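Local coordinates for protein cofilin (Streptomyces griseoflavus, PDB 5IVU) that probably binds actin, as a bacterial member of the ADF/cofilin family of actin-binding proteins, at residues T16-I30 with V42-F54. Residues are numbered along the deposited sequence; the frame is centred on the assembly and turned at random.
Sequences TYQQLKLGKKLKYII and VEKSSDSVDYDNF
The Tyr28 ring lies between Ser46 and Phe54. Ser46 CB sits over one face, 3.5 Å from the centroid of the Tyr28 ring, as a CH-pi contact. Phe54 covers the opposite face: its CB makes a second CH-pi contact, and its ring turns an edge to the Tyr28 face, a tilted edge-to-face pair with planes at 56°. With chi1 at 69°, Tyr28 CG stands between its own backbone N and C, which swings the ring across Ser46. Ile30 CD1 meets the edge of the Phe54 ring at CE1, 3.8 Å away. On the face carrying Ile29 and Ser45, Thr16 CG2 from helix 11-21 lies 3.3 Å from Ser45 OG.

Strands 28-33 and 39-46 form an antiparallel hairpin that pairs Tyr28 with Ser46 and Ile30 with Lys44. A classic beta bulge lies at each end of this pairing: Lys27 and Tyr28 face Ser46, and Glu43 and Lys44 face Ile30, whose O accepts from both backbone N atoms.

Tyr28 OH hydrogen-bonds to Asp57 OD2, and Lys44 NZ forms a salt bridge with OD1 of the same carboxylate. Helices on both faces of the mixed sheet are consistent with the ADF-homology fold. Aromatic packing and the two polar bonds to Asp57 join the hairpin to helix 51-57.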
ATOM      1  N   THR A  16      -3.736   0.654 -12.539  1.00 41.30           N
ATOM      2  CA  THR A  16      -4.333  -0.328 -11.623  1.00 38.66           C
ATOM      3  C   THR A  16      -5.005   0.359 -10.436  1.00 36.06           C
ATOM      4  O   THR A  16      -6.030  -0.108  -9.941  1.00 36.95           O
ATOM      5  CB  THR A  16      -3.293  -1.338 -11.099  1.00 38.32           C
ATOM      6  OG1 THR A  16      -2.498  -1.811 -12.185  1.00 39.36           O
ATOM      7  CG2 THR A  16      -3.967  -2.535 -10.447  1.00 39.29           C
ATOM      8  N   TYR A  17      -4.401   1.441  -9.965  1.00 35.47           N
ATOM      9  CA  TYR A  17      -4.968   2.256  -8.897  1.00 34.98           C
ATOM     10  C   TYR A  17      -6.280   2.890  -9.345  1.00 36.27           C
ATOM     11  O   TYR A  17      -7.247   2.904  -8.574  1.00 35.66           O
ATOM     12  CB  TYR A  17      -3.978   3.334  -8.453  1.00 34.31           C
ATOM     13  CG  TYR A  17      -4.564   4.308  -7.456  1.00 36.53           C
ATOM     14  CD1 TYR A  17      -4.950   3.888  -6.174  1.00 36.23           C
ATOM     15  CD2 TYR A  17      -4.732   5.657  -7.781  1.00 36.74           C
ATOM     16  CE1 TYR A  17      -5.484   4.789  -5.257  1.00 36.78           C
ATOM     17  CE2 TYR A  17      -5.256   6.556  -6.863  1.00 36.49           C
ATOM     18  CZ  TYR A  17      -5.631   6.111  -5.607  1.00 35.89           C
ATOM     19  OH  TYR A  17      -6.155   6.979  -4.695  1.00 37.73           O
ATOM     20  N   GLN A  18      -6.308   3.415 -10.575  1.00 35.78           N
ATOM     21  CA  GLN A  18      -7.543   3.948 -11.139  1.00 38.09           C
ATOM     22  C   GLN A  18      -8.603   2.859 -11.236  1.00 39.40           C
ATOM     23  O   GLN A  18      -9.766   3.118 -10.942  1.00 43.06           O
ATOM     24  CB  GLN A  18      -7.324   4.606 -12.505  1.00 38.92           C
ATOM     25  CG  GLN A  18      -6.554   5.902 -12.467  1.00 39.90           C
ATOM     26  CD  GLN A  18      -6.243   6.478 -13.851  1.00 40.70           C
ATOM     27  OE1 GLN A  18      -6.107   5.757 -14.846  1.00 45.06           O
ATOM     28  NE2 GLN A  18      -6.136   7.793 -13.917  1.00 40.77           N
ATOM     29  N   GLN A  19      -8.203   1.641 -11.594  1.00 39.15           N
ATOM     30  CA  GLN A  19      -9.120   0.493 -11.608  1.00 42.05           C
ATOM     31  C   GLN A  19      -9.667   0.159 -10.201  1.00 41.12           C
ATOM     32  O   GLN A  19     -10.867  -0.079 -10.027  1.00 38.55           O
ATOM     33  CB  GLN A  19      -8.434  -0.730 -12.209  1.00 46.02           C
ATOM     34  CG  GLN A  19      -9.396  -1.834 -12.624  1.00 51.82           C
ATOM     35  CD  GLN A  19      -8.715  -3.183 -12.825  1.00 57.70           C
ATOM     36  OE1 GLN A  19      -9.374  -4.230 -12.784  1.00 59.59           O
ATOM     37  NE2 GLN A  19      -7.392  -3.166 -13.031  1.00 57.76           N
ATOM     38  N   LEU A  20      -8.790   0.160  -9.199  1.00 40.18           N
ATOM     39  CA  LEU A  20      -9.216   0.024  -7.810  1.00 40.26           C
ATOM     40  C   LEU A  20     -10.216   1.121  -7.445  1.00 42.44           C
ATOM     41  O   LEU A  20     -11.238   0.854  -6.821  1.00 42.84           O
ATOM     42  CB  LEU A  20      -8.006   0.038  -6.850  1.00 40.33           C
ATOM     43  CG  LEU A  20      -8.271  -0.056  -5.323  1.00 39.03           C
ATOM     44  CD1 LEU A  20      -7.234  -0.914  -4.605  1.00 38.19           C
ATOM     45  CD2 LEU A  20      -8.326   1.312  -4.660  1.00 39.02           C
ATOM     46  N   LYS A  21      -9.898   2.350  -7.830  1.00 45.50           N
ATOM     47  CA  LYS A  21     -10.689   3.525  -7.467  1.00 49.19           C
ATOM     48  C   LYS A  21     -12.089   3.571  -8.120  1.00 49.98           C
ATOM     49  O   LYS A  21     -13.026   4.042  -7.490  1.00 51.12           O
ATOM     50  CB  LYS A  21      -9.905   4.793  -7.823  1.00 49.31           C
ATOM     51  CG  LYS A  21     -10.456   6.059  -7.200  1.00 50.44           C
ATOM     52  CD  LYS A  21      -9.352   7.067  -6.882  1.00 50.00           C
ATOM     53  CE  LYS A  21      -8.639   7.578  -8.127  1.00 46.96           C
ATOM     54  NZ  LYS A  21      -8.245   9.007  -7.999  1.00 45.80           N
ATOM     55  N   LEU A  22     -12.213   3.033  -9.338  1.00 52.29           N
ATOM     56  CA  LEU A  22     -13.401   3.100 -10.190  1.00 55.55           C
ATOM     57  C   LEU A  22     -14.010   1.710 -10.239  1.00 59.65           C
ATOM     58  O   LEU A  22     -13.509   0.834 -10.953  1.00 59.15           O
ATOM     59  CB  LEU A  22     -13.044   3.411 -11.645  1.00 55.90           C
ATOM     60  CG  LEU A  22     -12.870   4.735 -12.409  1.00 58.71           C
ATOM     61  CD1 LEU A  22     -11.412   5.155 -12.541  1.00 59.29           C
ATOM     62  CD2 LEU A  22     -13.458   4.558 -13.805  1.00 59.42           C
ATOM     63  N   GLY A  23     -15.086   1.498  -9.498  1.00 64.37           N
ATOM     64  CA  GLY A  23     -15.787   0.219  -9.543  1.00 68.81           C
ATOM     65  C   GLY A  23     -15.079  -0.888  -8.805  1.00 66.52           C
ATOM     66  O   GLY A  23     -13.958  -0.720  -8.362  1.00 63.54           O
ATOM     67  N   LYS A  24     -15.736  -2.040  -8.773  1.00 68.66           N
ATOM     68  CA  LYS A  24     -15.527  -3.077  -7.785  1.00 71.01           C
ATOM     69  C   LYS A  24     -14.919  -4.319  -8.424  1.00 66.18           C
ATOM     70  O   LYS A  24     -15.585  -5.343  -8.561  1.00 66.49           O
ATOM     71  CB  LYS A  24     -16.882  -3.427  -7.139  1.00 77.37           C
ATOM     72  CG  LYS A  24     -17.806  -2.230  -6.951  1.00 79.53           C
ATOM     73  CD  LYS A  24     -19.072  -2.617  -6.201  1.00 82.30           C
ATOM     74  CE  LYS A  24     -20.282  -1.824  -6.675  1.00 82.70           C
ATOM     75  NZ  LYS A  24     -20.051  -0.357  -6.687  1.00 85.80           N
ATOM     76  N   LYS A  25     -13.663  -4.209  -8.845  1.00 62.65           N
ATOM     77  CA  LYS A  25     -12.854  -5.386  -9.194  1.00 58.80           C
ATOM     78  C   LYS A  25     -11.691  -5.632  -8.231  1.00 49.20           C
ATOM     79  O   LYS A  25     -11.181  -6.743  -8.179  1.00 46.96           O
ATOM     80  CB  LYS A  25     -12.344  -5.288 -10.634  1.00 63.94           C
ATOM     81  CG  LYS A  25     -13.480  -5.191 -11.643  1.00 69.91           C
ATOM     82  CD  LYS A  25     -13.070  -5.621 -13.042  1.00 76.41           C
ATOM     83  CE  LYS A  25     -14.190  -5.369 -14.048  1.00 78.66           C
ATOM     84  NZ  LYS A  25     -15.452  -6.091 -13.708  1.00 79.29           N
ATOM     85  N   LEU A  26     -11.304  -4.617  -7.455  1.00 44.18           N
ATOM     86  CA  LEU A  26     -10.093  -4.655  -6.624  1.00 40.21           C
ATOM     87  C   LEU A  26     -10.354  -4.085  -5.238  1.00 37.78           C
ATOM     88  O   LEU A  26     -11.086  -3.106  -5.085  1.00 35.46           O
ATOM     89  CB  LEU A  26      -8.968  -3.845  -7.269  1.00 38.68           C
ATOM     90  CG  LEU A  26      -8.408  -4.292  -8.612  1.00 38.85           C
ATOM     91  CD1 LEU A  26      -7.333  -3.322  -9.062  1.00 38.59           C
ATOM     92  CD2 LEU A  26      -7.872  -5.716  -8.544  1.00 39.28           C
ATOM     93  N   LYS A  27      -9.760  -4.720  -4.234  1.00 36.44           N
ATOM     94  CA  LYS A  27      -9.815  -4.237  -2.863  1.00 35.94           C
ATOM     95  C   LYS A  27      -8.461  -3.674  -2.419  1.00 35.76           C
ATOM     96  O   LYS A  27      -8.431  -2.716  -1.651  1.00 38.48           O
ATOM     97  CB  LYS A  27     -10.287  -5.355  -1.941  1.00 36.13           C
ATOM     98  CG  LYS A  27     -10.644  -4.922  -0.521  1.00 36.20           C
ATOM     99  CD  LYS A  27     -11.920  -4.100  -0.434  1.00 35.43           C
ATOM    100  CE  LYS A  27     -12.309  -3.914   1.027  1.00 36.29           C
ATOM    101  NZ  LYS A  27     -13.387  -2.911   1.237  1.00 36.43           N
ATOM    102  N   TYR A  28      -7.349  -4.245  -2.893  1.00 35.58           N
ATOM    103  CA  TYR A  28      -6.013  -3.675  -2.629  1.00 34.76           C
ATOM    104  C   TYR A  28      -4.972  -3.941  -3.703  1.00 34.47           C
ATOM    105  O   TYR A  28      -5.141  -4.820  -4.542  1.00 35.67           O
ATOM    106  CB  TYR A  28      -5.482  -4.151  -1.270  1.00 35.36           C
ATOM    107  CG  TYR A  28      -5.121  -5.622  -1.157  1.00 33.34           C
ATOM    108  CD1 TYR A  28      -3.868  -6.089  -1.545  1.00 32.67           C
ATOM    109  CD2 TYR A  28      -6.024  -6.537  -0.608  1.00 33.67           C
ATOM    110  CE1 TYR A  28      -3.533  -7.426  -1.417  1.00 32.27           C
ATOM    111  CE2 TYR A  28      -5.693  -7.873  -0.466  1.00 31.87           C
ATOM    112  CZ  TYR A  28      -4.458  -8.310  -0.882  1.00 31.21           C
ATOM    113  OH  TYR A  28      -4.150  -9.625  -0.744  1.00 31.12           O
ATOM    114  N   ILE A  29      -3.889  -3.167  -3.648  1.00 34.24           N
ATOM    115  CA  ILE A  29      -2.750  -3.283  -4.570  1.00 33.35           C
ATOM    116  C   ILE A  29      -1.447  -3.244  -3.752  1.00 34.06           C
ATOM    117  O   ILE A  29      -1.300  -2.414  -2.851  1.00 32.34           O
ATOM    118  CB  ILE A  29      -2.708  -2.116  -5.589  1.00 32.51           C
ATOM    119  CG1 ILE A  29      -4.022  -2.009  -6.364  1.00 32.42           C
ATOM    120  CG2 ILE A  29      -1.541  -2.286  -6.560  1.00 32.97           C
ATOM    121  CD1 ILE A  29      -4.125  -0.769  -7.230  1.00 32.28           C
ATOM    122  N   ILE A  30      -0.505  -4.130  -4.090  1.00 33.75           N
ATOM    123  CA  ILE A  30       0.834  -4.139  -3.497  1.00 33.10           C
ATOM    124  C   ILE A  30       1.845  -3.642  -4.533  1.00 32.25           C
ATOM    125  O   ILE A  30       1.964  -4.226  -5.599  1.00 32.14           O
ATOM    126  CB  ILE A  30       1.245  -5.554  -3.027  1.00 32.64           C
ATOM    127  CG1 ILE A  30       0.168  -6.194  -2.128  1.00 31.57           C
ATOM    128  CG2 ILE A  30       2.588  -5.502  -2.296  1.00 33.29           C
ATOM    129  CD1 ILE A  30       0.018  -5.565  -0.751  1.00 31.21           C
ATOM    130  N   VAL A  42       3.800  -2.796  -9.901  1.00 38.38           N
ATOM    131  CA  VAL A  42       2.749  -3.520  -9.194  1.00 38.91           C
ATOM    132  C   VAL A  42       3.249  -4.926  -8.952  1.00 38.02           C
ATOM    133  O   VAL A  42       3.490  -5.646  -9.903  1.00 38.00           O
ATOM    134  CB  VAL A  42       1.437  -3.592 -10.017  1.00 39.28           C
ATOM    135  CG1 VAL A  42       0.381  -4.451  -9.312  1.00 38.69           C
ATOM    136  CG2 VAL A  42       0.897  -2.190 -10.288  1.00 40.32           C
ATOM    137  N   GLU A  43       3.430  -5.303  -7.686  1.00 38.38           N
ATOM    138  CA  GLU A  43       3.726  -6.694  -7.341  1.00 38.29           C
ATOM    139  C   GLU A  43       2.467  -7.528  -7.480  1.00 38.88           C
ATOM    140  O   GLU A  43       2.508  -8.632  -8.024  1.00 39.25           O
ATOM    141  CB  GLU A  43       4.274  -6.831  -5.916  1.00 38.71           C
ATOM    142  CG  GLU A  43       4.849  -8.227  -5.629  1.00 38.91           C
ATOM    143  CD  GLU A  43       5.221  -8.465  -4.179  1.00 37.23           C
ATOM    144  OE1 GLU A  43       4.697  -7.776  -3.288  1.00 40.17           O
ATOM    145  OE2 GLU A  43       6.041  -9.357  -3.916  1.00 37.81           O
ATOM    146  N   LYS A  44       1.357  -7.021  -6.954  1.00 40.81           N
ATOM    147  CA  LYS A  44       0.072  -7.673  -7.161  1.00 42.65           C
ATOM    148  C   LYS A  44      -1.167  -6.851  -6.832  1.00 41.91           C
ATOM    149  O   LYS A  44      -1.107  -5.811  -6.188  1.00 43.26           O
ATOM    150  CB  LYS A  44      -0.017  -9.008  -6.422  1.00 43.86           C
ATOM    151  CG  LYS A  44       0.405  -9.070  -4.965  1.00 45.38           C
ATOM    152  CD  LYS A  44       0.081 -10.461  -4.329  1.00 48.71           C
ATOM    153  CE  LYS A  44      -1.348 -11.013  -4.561  1.00 49.60           C
ATOM    154  NZ  LYS A  44      -1.681 -12.266  -3.810  1.00 48.23           N
ATOM    155  N   SER A  45      -2.289  -7.362  -7.328  1.00 41.95           N
ATOM    156  CA  SER A  45      -3.625  -6.868  -7.033  1.00 42.15           C
ATOM    157  C   SER A  45      -4.434  -7.996  -6.407  1.00 41.75           C
ATOM    158  O   SER A  45      -4.113  -9.175  -6.560  1.00 40.75           O
ATOM    159  CB  SER A  45      -4.312  -6.425  -8.318  1.00 42.01           C
ATOM    160  OG  SER A  45      -3.498  -5.522  -9.035  1.00 45.37           O
ATOM    161  N   SER A  46      -5.496  -7.624  -5.712  1.00 40.87           N
ATOM    162  CA  SER A  46      -6.390  -8.596  -5.113  1.00 39.65           C
ATOM    163  C   SER A  46      -7.818  -8.096  -5.115  1.00 37.88           C
ATOM    164  O   SER A  46      -8.070  -6.901  -4.955  1.00 38.76           O
ATOM    165  CB  SER A  46      -5.980  -8.879  -3.689  1.00 40.27           C
ATOM    166  OG  SER A  46      -6.784  -9.912  -3.143  1.00 41.33           O
ATOM    167  N   ASP A  47      -8.734  -9.039  -5.292  1.00 37.13           N
ATOM    168  CA  ASP A  47     -10.168  -8.795  -5.183  1.00 37.14           C
ATOM    169  C   ASP A  47     -10.682  -9.191  -3.809  1.00 35.11           C
ATOM    170  O   ASP A  47     -11.876  -9.054  -3.542  1.00 36.24           O
ATOM    171  CB  ASP A  47     -10.946  -9.539  -6.296  1.00 39.18           C
ATOM    172  CG  ASP A  47     -10.778 -11.064  -6.249  1.00 40.42           C
ATOM    173  OD1 ASP A  47      -9.999 -11.592  -5.429  1.00 42.53           O
ATOM    174  OD2 ASP A  47     -11.421 -11.747  -7.060  1.00 42.49           O
ATOM    175  N   SER A  48      -9.795  -9.679  -2.938  1.00 34.08           N
ATOM    176  CA  SER A  48     -10.209 -10.255  -1.658  1.00 33.76           C
ATOM    177  C   SER A  48     -10.713  -9.201  -0.680  1.00 33.49           C
ATOM    178  O   SER A  48     -10.054  -8.201  -0.439  1.00 33.60           O
ATOM    179  CB  SER A  48      -9.059 -11.047  -1.002  1.00 34.46           C
ATOM    180  OG  SER A  48      -9.417 -11.461   0.312  1.00 32.45           O
ATOM    181  N   VAL A  49     -11.876  -9.464  -0.101  1.00 34.22           N
ATOM    182  CA  VAL A  49     -12.455  -8.614   0.932  1.00 35.55           C
ATOM    183  C   VAL A  49     -11.796  -8.873   2.310  1.00 36.83           C
ATOM    184  O   VAL A  49     -11.942  -8.059   3.225  1.00 37.93           O
ATOM    185  CB  VAL A  49     -13.993  -8.835   0.995  1.00 36.37           C
ATOM    186  CG1 VAL A  49     -14.351 -10.079   1.817  1.00 36.68           C
ATOM    187  CG2 VAL A  49     -14.715  -7.606   1.517  1.00 36.75           C
ATOM    188  N   ASP A  50     -11.093 -10.002   2.445  1.00 37.13           N
ATOM    189  CA  ASP A  50     -10.522 -10.437   3.722  1.00 38.73           C
ATOM    190  C   ASP A  50      -9.244  -9.667   4.041  1.00 37.63           C
ATOM    191  O   ASP A  50      -8.223  -9.825   3.364  1.00 36.31           O
ATOM    192  CB  ASP A  50     -10.223 -11.940   3.671  1.00 40.09           C
ATOM    193  CG  ASP A  50     -10.094 -12.571   5.052  1.00 42.41           C
ATOM    194  OD1 ASP A  50      -9.861 -11.861   6.057  1.00 40.51           O
ATOM    195  OD2 ASP A  50     -10.219 -13.812   5.124  1.00 46.56           O
ATOM    196  N   TYR A  51      -9.303  -8.840   5.075  1.00 38.70           N
ATOM    197  CA  TYR A  51      -8.142  -8.058   5.495  1.00 41.59           C
ATOM    198  C   TYR A  51      -6.911  -8.921   5.850  1.00 43.46           C
ATOM    199  O   TYR A  51      -5.776  -8.459   5.686  1.00 46.71           O
ATOM    200  CB  TYR A  51      -8.495  -7.124   6.660  1.00 41.72           C
ATOM    201  CG  TYR A  51      -7.461  -6.048   6.908  1.00 40.58           C
ATOM    202  CD1 TYR A  51      -7.493  -4.857   6.202  1.00 40.17           C
ATOM    203  CD2 TYR A  51      -6.442  -6.232   7.842  1.00 39.40           C
ATOM    204  CE1 TYR A  51      -6.549  -3.864   6.425  1.00 41.54           C
ATOM    205  CE2 TYR A  51      -5.492  -5.249   8.068  1.00 40.51           C
ATOM    206  CZ  TYR A  51      -5.550  -4.062   7.361  1.00 40.54           C
ATOM    207  OH  TYR A  51      -4.613  -3.085   7.570  1.00 38.05           O
ATOM    208  N   ASP A  52      -7.122 -10.158   6.301  1.00 42.98           N
ATOM    209  CA  ASP A  52      -6.004 -11.068   6.596  1.00 43.23           C
ATOM    210  C   ASP A  52      -5.209 -11.510   5.366  1.00 42.57           C
ATOM    211  O   ASP A  52      -4.008 -11.791   5.488  1.00 45.70           O
ATOM    212  CB  ASP A  52      -6.485 -12.295   7.370  1.00 43.87           C
ATOM    213  CG  ASP A  52      -6.924 -11.954   8.773  1.00 43.84           C
ATOM    214  OD1 ASP A  52      -6.252 -11.142   9.444  1.00 48.33           O
ATOM    215  OD2 ASP A  52      -7.943 -12.509   9.217  1.00 45.44           O
ATOM    216  N   ASN A  53      -5.853 -11.574   4.206  1.00 39.98           N
ATOM    217  CA  ASN A  53      -5.139 -11.802   2.936  1.00 41.89           C
ATOM    218  C   ASN A  53      -4.193 -10.655   2.586  1.00 41.08           C
ATOM    219  O   ASN A  53      -3.117 -10.885   2.016  1.00 39.45           O
ATOM    220  CB  ASN A  53      -6.108 -12.003   1.765  1.00 43.29           C
ATOM    221  CG  ASN A  53      -6.690 -13.403   1.721  1.00 45.17           C
ATOM    222  OD1 ASN A  53      -7.309 -13.867   2.679  1.00 47.82           O
ATOM    223  ND2 ASN A  53      -6.466 -14.093   0.613  1.00 45.42           N
ATOM    224  N   PHE A  54      -4.607  -9.426   2.913  1.00 39.10           N
ATOM    225  CA  PHE A  54      -3.750  -8.245   2.760  1.00 37.04           C
ATOM    226  C   PHE A  54      -2.517  -8.363   3.649  1.00 36.90           C
ATOM    227  O   PHE A  54      -1.389  -8.234   3.155  1.00 34.55           O
ATOM    228  CB  PHE A  54      -4.524  -6.965   3.084  1.00 36.61           C
ATOM    229  CG  PHE A  54      -3.672  -5.730   3.139  1.00 35.26           C
ATOM    230  CD1 PHE A  54      -2.855  -5.381   2.067  1.00 34.63           C
ATOM    231  CD2 PHE A  54      -3.713  -4.894   4.248  1.00 36.16           C
ATOM    232  CE1 PHE A  54      -2.073  -4.233   2.109  1.00 34.26           C
ATOM    233  CE2 PHE A  54      -2.941  -3.739   4.294  1.00 36.56           C
ATOM    234  CZ  PHE A  54      -2.116  -3.412   3.219  1.00 35.93           C
TER